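Local atomic coordinates of Exo-1,5-alpha-L-arabinofuranobiosidase (Gibberella zeae, PDB entry 2YDP), a protein that probably hydrolyses alpha-1,5-linked L-arabinan from its chain ends, releasing arabinobiose, and here holds an arabinofuranosylated iminosugar inhibitor. Residues T152-P157 with L168-Q173; G211-A216 with Y223-A228. The protein carries 1 engineered substitution. All coordinates share one frame; numbering follows the deposited sequence.

Interaction 1: residues T152-P157 with L168-Q173; sequences TPVWEP and LYYSDQ. With EDG (1,4-dideoxy-1,4-imino-L-arabinitol), chain D; AHR (alpha-L-arabinofuranose), chain E.
Trp155 and Ser171 form an antiparallel hydrogen-bonded pair in the hairpin of strands 154-162 and 165-172, buried beside the ligand pocket. Ser171 N reaches Trp155 O at 2.9 Å (N-H...O angle 172°), and Trp155 N returns a bond to Ser171 O at 3.0 Å. Beyond this pair the register gains a residue, since Glu156 has a left-handed backbone and Pro157, not Glu156, faces Tyr170; Pro157 CB then packs on Leu168 CD2 at 3.7 Å.

With CG anti to its carbonyl carbon, beside the backbone N (chi1 -40°), Trp155 extends its indole to both Gln173 and the inhibitor. Trp155 NE1 donates to Gln173 OE1 at 2.9 Å, within the indole plane, with the amide plane turned 33° from the ring. Arg209 also donates to OE1, and NE2 is bonded to the carbonyl of Asn148. One indole face carries the iminosugar, whose C5' stands 3.5 Å above the ring centre; Pro153 CB lies against the other, toward the rim.

Glu156 OE1 accepts from Ser171 OG at 2.8 Å, and the inhibitor's O2' donates to Glu156 OE1 at 2.6 Å, which would help hold the carboxylate's rotation; Glu156 OE2 lies 2.8 Å from the inhibitor's N4'. A blade's first strand offering an indole face beside hydrogen-bonding side chains is typical of a glycosidase pocket at the centre of a beta-propeller, here of six four-stranded sheets.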
ATOM      1  N   THR A 152      -6.438  -5.278 -19.723  1.00 16.43           N
ATOM      2  CA  THR A 152      -5.025  -5.533 -19.463  1.00 17.11           C
ATOM      3  C   THR A 152      -4.311  -4.467 -18.579  1.00 16.68           C
ATOM      4  O   THR A 152      -3.118  -4.202 -18.785  1.00 17.20           O
ATOM      5  CB  THR A 152      -4.258  -5.682 -20.816  1.00 16.58           C
ATOM      6  OG1 THR A 152      -4.347  -4.454 -21.540  1.00 20.07           O
ATOM      7  CG2 THR A 152      -4.822  -6.798 -21.647  1.00 17.74           C
ATOM      8  N   PRO A 153      -5.008  -3.877 -17.575  1.00 15.74           N
ATOM      9  CA  PRO A 153      -4.330  -2.824 -16.787  1.00 15.82           C
ATOM     10  C   PRO A 153      -3.277  -3.352 -15.801  1.00 15.15           C
ATOM     11  O   PRO A 153      -3.189  -4.562 -15.555  1.00 15.62           O
ATOM     12  CB  PRO A 153      -5.475  -2.157 -16.020  1.00 15.12           C
ATOM     13  CG  PRO A 153      -6.446  -3.257 -15.835  1.00 15.84           C
ATOM     14  CD  PRO A 153      -6.408  -4.020 -17.164  1.00 15.55           C
ATOM     15  N   VAL A 154      -2.463  -2.429 -15.280  1.00 15.03           N
ATOM     16  CA  VAL A 154      -1.551  -2.723 -14.192  1.00 13.84           C
ATOM     17  C   VAL A 154      -1.912  -1.787 -13.085  1.00 14.54           C
ATOM     18  O   VAL A 154      -2.443  -0.705 -13.369  1.00 15.42           O
ATOM     19  CB  VAL A 154      -0.054  -2.551 -14.562  1.00 13.61           C
ATOM     20  CG1 VAL A 154       0.341  -3.666 -15.580  1.00 13.10           C
ATOM     21  CG2 VAL A 154       0.253  -1.132 -15.079  1.00 13.73           C
ATOM     22  N   TRP A 155      -1.631  -2.197 -11.841  1.00 12.14           N
ATOM     23  CA  TRP A 155      -2.079  -1.436 -10.685  1.00 12.48           C
ATOM     24  C   TRP A 155      -1.158  -1.574  -9.469  1.00 12.73           C
ATOM     25  O   TRP A 155      -0.426  -2.557  -9.353  1.00 13.28           O
ATOM     26  CB  TRP A 155      -3.424  -1.984 -10.182  1.00 10.82           C
ATOM     27  CG  TRP A 155      -4.503  -2.426 -11.122  1.00 10.21           C
ATOM     28  CD1 TRP A 155      -4.711  -3.676 -11.561  1.00  9.33           C
ATOM     29  CD2 TRP A 155      -5.617  -1.637 -11.587  1.00 12.20           C
ATOM     30  NE1 TRP A 155      -5.886  -3.740 -12.277  1.00 10.76           N
ATOM     31  CE2 TRP A 155      -6.445  -2.493 -12.329  1.00 11.59           C
ATOM     32  CE3 TRP A 155      -5.982  -0.291 -11.452  1.00 13.01           C
ATOM     33  CZ2 TRP A 155      -7.638  -2.060 -12.924  1.00 12.88           C
ATOM     34  CZ3 TRP A 155      -7.143   0.152 -12.088  1.00 13.06           C
ATOM     35  CH2 TRP A 155      -7.965  -0.731 -12.795  1.00 11.96           C
ATOM     36  N   GLU A 156      -1.287  -0.625  -8.517  1.00 13.78           N
ATOM     37  CA  GLU A 156      -0.990  -0.881  -7.093  1.00 12.78           C
ATOM     38  C   GLU A 156       0.500  -1.199  -6.783  1.00 12.96           C
ATOM     39  O   GLU A 156       0.810  -2.245  -6.203  1.00 12.92           O
ATOM     40  CB  GLU A 156      -1.916  -2.010  -6.568  1.00 13.74           C
ATOM     41  CG  GLU A 156      -3.393  -1.576  -6.453  1.00 13.98           C
ATOM     42  CD  GLU A 156      -4.441  -2.657  -6.759  1.00 14.76           C
ATOM     43  OE1 GLU A 156      -4.116  -3.805  -7.121  1.00 14.78           O
ATOM     44  OE2 GLU A 156      -5.632  -2.297  -6.667  1.00 13.37           O
ATOM     45  N   PRO A 157       1.426  -0.288  -7.143  1.00 12.79           N
ATOM     46  CA  PRO A 157       2.839  -0.523  -6.859  1.00 12.24           C
ATOM     47  C   PRO A 157       3.204  -0.500  -5.377  1.00 12.61           C
ATOM     48  O   PRO A 157       2.612   0.270  -4.572  1.00 11.95           O
ATOM     49  CB  PRO A 157       3.534   0.649  -7.563  1.00 12.85           C
ATOM     50  CG  PRO A 157       2.467   1.766  -7.521  1.00 12.52           C
ATOM     51  CD  PRO A 157       1.195   1.033  -7.785  1.00 12.56           C
ATOM     52  N   LEU A 168       9.928  -3.634  -7.152  1.00 13.05           N
ATOM     53  CA  LEU A 168       8.617  -3.013  -7.215  1.00 12.90           C
ATOM     54  C   LEU A 168       7.564  -4.089  -7.502  1.00 12.90           C
ATOM     55  O   LEU A 168       7.526  -4.638  -8.619  1.00 11.67           O
ATOM     56  CB  LEU A 168       8.586  -1.916  -8.277  1.00 12.50           C
ATOM     57  CG  LEU A 168       7.435  -0.907  -8.230  1.00 13.43           C
ATOM     58  CD1 LEU A 168       7.813   0.375  -9.010  1.00 13.85           C
ATOM     59  CD2 LEU A 168       6.204  -1.549  -8.843  1.00 13.10           C
ATOM     60  N   TYR A 169       6.720  -4.374  -6.505  1.00 10.97           N
ATOM     61  CA  TYR A 169       5.655  -5.364  -6.674  1.00 11.56           C
ATOM     62  C   TYR A 169       4.381  -4.693  -7.142  1.00 11.75           C
ATOM     63  O   TYR A 169       4.066  -3.594  -6.688  1.00 12.33           O
ATOM     64  CB  TYR A 169       5.310  -6.004  -5.336  1.00 10.58           C
ATOM     65  CG  TYR A 169       6.449  -6.692  -4.673  1.00 12.36           C
ATOM     66  CD1 TYR A 169       7.285  -5.988  -3.797  1.00 13.56           C
ATOM     67  CD2 TYR A 169       6.666  -8.070  -4.856  1.00 11.96           C
ATOM     68  CE1 TYR A 169       8.347  -6.625  -3.141  1.00 13.77           C
ATOM     69  CE2 TYR A 169       7.706  -8.733  -4.188  1.00 11.38           C
ATOM     70  CZ  TYR A 169       8.555  -7.998  -3.350  1.00 13.73           C
ATOM     71  OH  TYR A 169       9.581  -8.624  -2.674  1.00 14.00           O
ATOM     72  N   TYR A 170       3.617  -5.360  -8.002  1.00 11.57           N
ATOM     73  CA  TYR A 170       2.361  -4.787  -8.442  1.00 11.61           C
ATOM     74  C   TYR A 170       1.366  -5.827  -8.944  1.00 12.14           C
ATOM     75  O   TYR A 170       1.679  -7.006  -8.989  1.00 12.86           O
ATOM     76  CB  TYR A 170       2.580  -3.682  -9.483  1.00 11.78           C
ATOM     77  CG  TYR A 170       3.302  -4.107 -10.781  1.00 11.24           C
ATOM     78  CD1 TYR A 170       4.682  -4.170 -10.835  1.00 11.67           C
ATOM     79  CD2 TYR A 170       2.582  -4.409 -11.935  1.00 10.12           C
ATOM     80  CE1 TYR A 170       5.337  -4.541 -12.004  1.00 10.84           C
ATOM     81  CE2 TYR A 170       3.223  -4.788 -13.101  1.00 13.13           C
ATOM     82  CZ  TYR A 170       4.588  -4.839 -13.127  1.00 13.72           C
ATOM     83  OH  TYR A 170       5.221  -5.207 -14.292  1.00 15.77           O
ATOM     84  N   SER A 171       0.171  -5.365  -9.300  1.00 12.23           N
ATOM     85  CA  SER A 171      -0.912  -6.245  -9.784  1.00 14.25           C
ATOM     86  C   SER A 171      -0.991  -6.151 -11.294  1.00 14.72           C
ATOM     87  O   SER A 171      -0.859  -5.052 -11.841  1.00 15.98           O
ATOM     88  CB  SER A 171      -2.271  -5.807  -9.221  1.00 12.81           C
ATOM     89  OG  SER A 171      -2.230  -5.738  -7.809  1.00 14.81           O
ATOM     90  N   ASP A 172      -1.244  -7.274 -11.965  1.00 15.56           N
ATOM     91  CA  ASP A 172      -1.024  -7.319 -13.427  1.00 15.75           C
ATOM     92  C   ASP A 172      -2.137  -8.104 -14.114  1.00 15.30           C
ATOM     93  O   ASP A 172      -2.331  -9.281 -13.841  1.00 15.13           O
ATOM     94  CB  ASP A 172       0.356  -7.966 -13.677  1.00 16.52           C
ATOM     95  CG  ASP A 172       0.830  -7.869 -15.111  1.00 19.07           C
ATOM     96  OD1 ASP A 172       0.119  -7.285 -15.982  1.00 17.86           O
ATOM     97  OD2 ASP A 172       1.959  -8.367 -15.368  1.00 20.12           O
ATOM     98  N   GLN A 173      -2.860  -7.436 -15.007  1.00 15.91           N
ATOM     99  CA  GLN A 173      -3.916  -8.078 -15.797  1.00 16.46           C
ATOM    100  C   GLN A 173      -3.470  -8.377 -17.240  1.00 18.41           C
ATOM    101  O   GLN A 173      -4.289  -8.786 -18.071  1.00 17.60           O
ATOM    102  CB  GLN A 173      -5.159  -7.204 -15.854  1.00 16.24           C
ATOM    103  CG  GLN A 173      -5.820  -6.994 -14.492  1.00 14.72           C
ATOM    104  CD  GLN A 173      -7.227  -6.400 -14.585  1.00 14.21           C
ATOM    105  OE1 GLN A 173      -7.591  -5.538 -13.794  1.00 16.05           O
ATOM    106  NE2 GLN A 173      -8.028  -6.877 -15.537  1.00 16.81           N
TER
HETATM  107  O2' EDG D 500      -5.954  -5.616  -7.255  1.00 14.12           O
HETATM  108  C2' EDG D 500      -7.307  -5.335  -7.651  1.00 13.75           C
HETATM  109  C1' EDG D 500      -8.064  -4.694  -6.481  1.00 14.65           C
HETATM  110  N4' EDG D 500      -8.271  -3.324  -6.893  1.00 13.89           N
HETATM  111  C3' EDG D 500      -7.326  -4.301  -8.771  1.00 13.56           C
HETATM  112  O3' EDG D 500      -7.648  -4.920 -10.022  1.00 13.28           O
HETATM  113  C4' EDG D 500      -8.372  -3.278  -8.350  1.00 14.74           C
HETATM  114  C5' EDG D 500      -8.099  -1.893  -8.939  1.00 12.07           C
HETATM  115  O5' EDG D 500      -9.286  -1.107  -8.834  1.00 15.22           O
HETATM  116  O5  AHR E 501      -7.281   2.810  -6.566  1.00 14.41           O
HETATM  117  C5  AHR E 501      -8.427   3.177  -7.316  1.00 14.36           C
HETATM  118  C4  AHR E 501      -9.221   1.923  -7.645  1.00 15.05           C
HETATM  119  O4  AHR E 501      -8.466   1.082  -8.514  1.00 14.44           O
HETATM  120  C3  AHR E 501     -10.495   2.149  -8.474  1.00 14.11           C
HETATM  121  O3  AHR E 501     -11.596   2.675  -7.710  1.00 15.20           O
HETATM  122  C2  AHR E 501     -10.790   0.764  -8.999  1.00 15.52           C
HETATM  123  O2  AHR E 501     -11.520   0.821 -10.243  1.00 16.68           O
HETATM  124  C1  AHR E 501      -9.384   0.246  -9.240  1.00 15.18           C

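Interaction 2: residues G211-A216 with Y223-A228; sequences GMPTVA and YIYVYA. Engineered in segment 223-228: Ala228 (natural residue Glu). With EDG (1,4-dideoxy-1,4-imino-L-arabinitol), chain D.
Val226 O is gripped by Thr214 N at 3.0 Å (N-H...O angle 163°), by a water, and by the C-H of Pro213 CA at 3.4 Å. It sits beside a beta bulge in the hairpin of strands 209-217 and 223-230, the first two strands of a propeller blade, whose axes run antiparallel at 160°. The evidence for the bulge is the register: Gly211 pairs with Ala228, yet Thr214 pairs with Val226, so Met212 and Pro213 together face Tyr227. Met212 has a left-handed backbone, and its carbonyl turns to the same water, with Met212 O 2.9 Å from the water oxygen. Thr214 OG1 lies 2.6 Å from that water and also takes the N-H of Val278 in strand 277-281.

The two faces of the hairpin differ. Thr214, Ala216, Ile224 and Val226 line the one facing strand 277-281. On the other, Val215 CG2 meets Tyr225 CD1 at 3.6 Å, and Pro213 CB rests near the phenol end, 3.5 Å from Tyr225 OH; with CG anti to the backbone N (chi1 180°), the Tyr225 ring reaches both neighbours, meeting each at a slant, and Phe256 stacks on it.

At the ligand end of the hairpin Gly211 N donates to the carbonyl of Ala228, an engineered residue that is Glu in nature. Nearby, Gly211 CA approaches the inhibitor's O2' to 3.4 Å, while Met212 CG and SD lie alongside its C1'.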
ATOM      1  N   GLY A 211      -4.581  -9.710  -5.628  1.00 13.87           N
ATOM      2  CA  GLY A 211      -4.305  -8.256  -5.853  1.00 13.09           C
ATOM      3  C   GLY A 211      -3.759  -7.535  -4.623  1.00 12.54           C
ATOM      4  O   GLY A 211      -3.801  -8.103  -3.516  1.00 12.11           O
ATOM      5  N   MET A 212      -3.222  -6.323  -4.829  1.00 11.78           N
ATOM      6  CA  MET A 212      -2.815  -5.372  -3.753  1.00 12.49           C
ATOM      7  C   MET A 212      -1.726  -5.915  -2.816  1.00 12.50           C
ATOM      8  O   MET A 212      -1.973  -6.161  -1.619  1.00 12.76           O
ATOM      9  CB  MET A 212      -4.044  -4.917  -2.959  1.00 13.64           C
ATOM     10  CG  MET A 212      -5.234  -4.628  -3.899  1.00 13.64           C
ATOM     11  SD  MET A 212      -6.650  -3.767  -3.220  1.00 17.00           S
ATOM     12  CE  MET A 212      -5.947  -2.122  -3.020  1.00 13.72           C
ATOM     13  N   PRO A 213      -0.516  -6.111  -3.357  1.00 12.09           N
ATOM     14  CA  PRO A 213       0.527  -6.768  -2.601  1.00 11.08           C
ATOM     15  C   PRO A 213       1.244  -5.782  -1.659  1.00 11.18           C
ATOM     16  O   PRO A 213       1.482  -4.628  -2.037  1.00 10.29           O
ATOM     17  CB  PRO A 213       1.480  -7.278  -3.708  1.00 10.68           C
ATOM     18  CG  PRO A 213       1.388  -6.172  -4.792  1.00 12.67           C
ATOM     19  CD  PRO A 213      -0.097  -5.781  -4.751  1.00 11.51           C
ATOM     20  N   THR A 214       1.539  -6.227  -0.436  1.00 10.56           N
ATOM     21  CA  THR A 214       2.443  -5.461   0.464  1.00 11.18           C
ATOM     22  C   THR A 214       3.357  -6.459   1.129  1.00 11.36           C
ATOM     23  O   THR A 214       2.995  -7.622   1.310  1.00 12.47           O
ATOM     24  CB  THR A 214       1.697  -4.550   1.524  1.00 11.19           C
ATOM     25  OG1 THR A 214       0.890  -5.359   2.372  1.00 14.28           O
ATOM     26  CG2 THR A 214       0.770  -3.513   0.853  1.00 10.87           C
ATOM     27  N   VAL A 215       4.529  -5.987   1.559  1.00 11.36           N
ATOM     28  CA  VAL A 215       5.570  -6.884   2.039  1.00 12.24           C
ATOM     29  C   VAL A 215       6.241  -6.292   3.273  1.00 12.56           C
ATOM     30  O   VAL A 215       6.383  -5.083   3.393  1.00 11.23           O
ATOM     31  CB  VAL A 215       6.651  -7.142   0.911  1.00 11.76           C
ATOM     32  CG1 VAL A 215       7.682  -8.184   1.349  1.00 14.13           C
ATOM     33  CG2 VAL A 215       5.992  -7.586  -0.433  1.00 12.81           C
ATOM     34  N   ALA A 216       6.675  -7.156   4.190  1.00 13.00           N
ATOM     35  CA  ALA A 216       7.397  -6.708   5.378  1.00 12.42           C
ATOM     36  C   ALA A 216       8.471  -7.699   5.739  1.00 13.78           C
ATOM     37  O   ALA A 216       8.316  -8.946   5.599  1.00 12.85           O
ATOM     38  CB  ALA A 216       6.444  -6.477   6.606  1.00 12.49           C
ATOM     39  N   TYR A 223      10.516 -12.877   4.908  1.00 17.25           N
ATOM     40  CA  TYR A 223       9.648 -11.772   4.501  1.00 15.62           C
ATOM     41  C   TYR A 223       8.239 -12.310   4.438  1.00 14.95           C
ATOM     42  O   TYR A 223       8.044 -13.477   4.137  1.00 14.28           O
ATOM     43  CB  TYR A 223      10.031 -11.250   3.118  1.00 15.23           C
ATOM     44  CG  TYR A 223      11.370 -10.528   3.124  1.00 15.52           C
ATOM     45  CD1 TYR A 223      12.562 -11.251   3.063  1.00 15.68           C
ATOM     46  CD2 TYR A 223      11.438  -9.128   3.226  1.00 14.08           C
ATOM     47  CE1 TYR A 223      13.801 -10.617   3.089  1.00 14.53           C
ATOM     48  CE2 TYR A 223      12.683  -8.472   3.259  1.00 12.77           C
ATOM     49  CZ  TYR A 223      13.853  -9.236   3.192  1.00 16.80           C
ATOM     50  OH  TYR A 223      15.094  -8.636   3.242  1.00 17.25           O
ATOM     51  N   ILE A 224       7.268 -11.444   4.697  1.00 13.62           N
ATOM     52  CA  ILE A 224       5.862 -11.822   4.540  1.00 11.76           C
ATOM     53  C   ILE A 224       5.264 -10.986   3.429  1.00 11.54           C
ATOM     54  O   ILE A 224       5.392  -9.748   3.401  1.00 11.22           O
ATOM     55  CB  ILE A 224       5.075 -11.709   5.897  1.00 12.24           C
ATOM     56  CG1 ILE A 224       3.626 -12.228   5.759  1.00 10.35           C
ATOM     57  CG2 ILE A 224       5.212 -10.289   6.558  1.00 13.05           C
ATOM     58  CD1 ILE A 224       2.866 -12.188   7.081  1.00  9.94           C
ATOM     59  N   TYR A 225       4.618 -11.687   2.515  1.00 10.95           N
ATOM     60  CA  TYR A 225       3.952 -11.113   1.364  1.00 12.21           C
ATOM     61  C   TYR A 225       2.445 -11.282   1.581  1.00 12.79           C
ATOM     62  O   TYR A 225       1.949 -12.393   1.736  1.00 12.87           O
ATOM     63  CB  TYR A 225       4.425 -11.889   0.124  1.00 13.47           C
ATOM     64  CG  TYR A 225       3.864 -11.474  -1.207  1.00 14.29           C
ATOM     65  CD1 TYR A 225       4.434 -10.420  -1.935  1.00 13.23           C
ATOM     66  CD2 TYR A 225       2.788 -12.180  -1.765  1.00 15.34           C
ATOM     67  CE1 TYR A 225       3.915 -10.059  -3.194  1.00 10.94           C
ATOM     68  CE2 TYR A 225       2.278 -11.843  -3.000  1.00 13.49           C
ATOM     69  CZ  TYR A 225       2.839 -10.788  -3.699  1.00 13.22           C
ATOM     70  OH  TYR A 225       2.302 -10.483  -4.908  1.00 14.57           O
ATOM     71  N   VAL A 226       1.738 -10.168   1.642  1.00 12.25           N
ATOM     72  CA  VAL A 226       0.311 -10.174   1.953  1.00 11.10           C
ATOM     73  C   VAL A 226      -0.474  -9.629   0.756  1.00 11.82           C
ATOM     74  O   VAL A 226      -0.049  -8.662   0.105  1.00 10.59           O
ATOM     75  CB  VAL A 226       0.032  -9.327   3.241  1.00 11.95           C
ATOM     76  CG1 VAL A 226      -1.475  -9.149   3.481  1.00 11.06           C
ATOM     77  CG2 VAL A 226       0.699  -9.956   4.511  1.00 12.57           C
ATOM     78  N   TYR A 227      -1.628 -10.239   0.466  1.00 11.70           N
ATOM     79  CA  TYR A 227      -2.448  -9.830  -0.677  1.00 12.06           C
ATOM     80  C   TYR A 227      -3.896 -10.217  -0.435  1.00 12.10           C
ATOM     81  O   TYR A 227      -4.178 -10.946   0.524  1.00 13.34           O
ATOM     82  CB  TYR A 227      -1.944 -10.483  -1.965  1.00 11.63           C
ATOM     83  CG  TYR A 227      -1.894 -11.996  -1.943  1.00 13.98           C
ATOM     84  CD1 TYR A 227      -0.838 -12.654  -1.322  1.00 14.54           C
ATOM     85  CD2 TYR A 227      -2.907 -12.767  -2.547  1.00 14.25           C
ATOM     86  CE1 TYR A 227      -0.763 -14.022  -1.291  1.00 15.19           C
ATOM     87  CE2 TYR A 227      -2.857 -14.149  -2.511  1.00 13.96           C
ATOM     88  CZ  TYR A 227      -1.773 -14.770  -1.876  1.00 15.23           C
ATOM     89  OH  TYR A 227      -1.627 -16.146  -1.843  1.00 16.69           O
ATOM     90  N   ALA A 228      -4.800  -9.700  -1.274  1.00 12.41           N
ATOM     91  CA  ALA A 228      -6.226 -10.060  -1.213  1.00 12.96           C
ATOM     92  C   ALA A 228      -6.463 -11.010  -2.396  1.00 13.22           C
ATOM     93  O   ALA A 228      -6.170 -10.696  -3.549  1.00 13.20           O
ATOM     94  CB  ALA A 228      -7.118  -8.806  -1.280  1.00 14.15           C
TER
HETATM   95  O2' EDG D 500      -5.954  -5.616  -7.255  1.00 14.12           O
HETATM   96  C2' EDG D 500      -7.307  -5.335  -7.651  1.00 13.75           C
HETATM   97  C1' EDG D 500      -8.064  -4.694  -6.481  1.00 14.65           C
HETATM   98  N4' EDG D 500      -8.271  -3.324  -6.893  1.00 13.89           N
HETATM   99  C3' EDG D 500      -7.326  -4.301  -8.771  1.00 13.56           C
HETATM  100  O3' EDG D 500      -7.648  -4.920 -10.022  1.00 13.28           O
HETATM  101  C4' EDG D 500      -8.372  -3.278  -8.350  1.00 14.74           C
HETATM  102  C5' EDG D 500      -8.099  -1.893  -8.939  1.00 12.07           C
HETATM  103  O5' EDG D 500      -9.286  -1.107  -8.834  1.00 15.22           O
HETATM  104  O   HOH W   1      -1.237  -6.235   1.141  1.00 14.90           O

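Both interactions are buried and join the first two strands of their blades, consecutive four-stranded sheets of the propeller, with centres about 13 Å apart. They differ in chemistry. Interaction 1 supplies the charged and aromatic groups that meet the sugar, and its cross-strand ladder is short. Interaction 2 has six backbone bonds and largely apolar side chains, touching the inhibitor through glycine and methionine at the end that carries Gly211. The blades meet directly: Ser171 OG probably accepts the N-H of Met212 (3.2 Å between Ser171 OG and Met212 N), tying the bulge to the serine that holds Glu156. Farther along the same strands, Tyr169 CE1 packs on Val215 CG2.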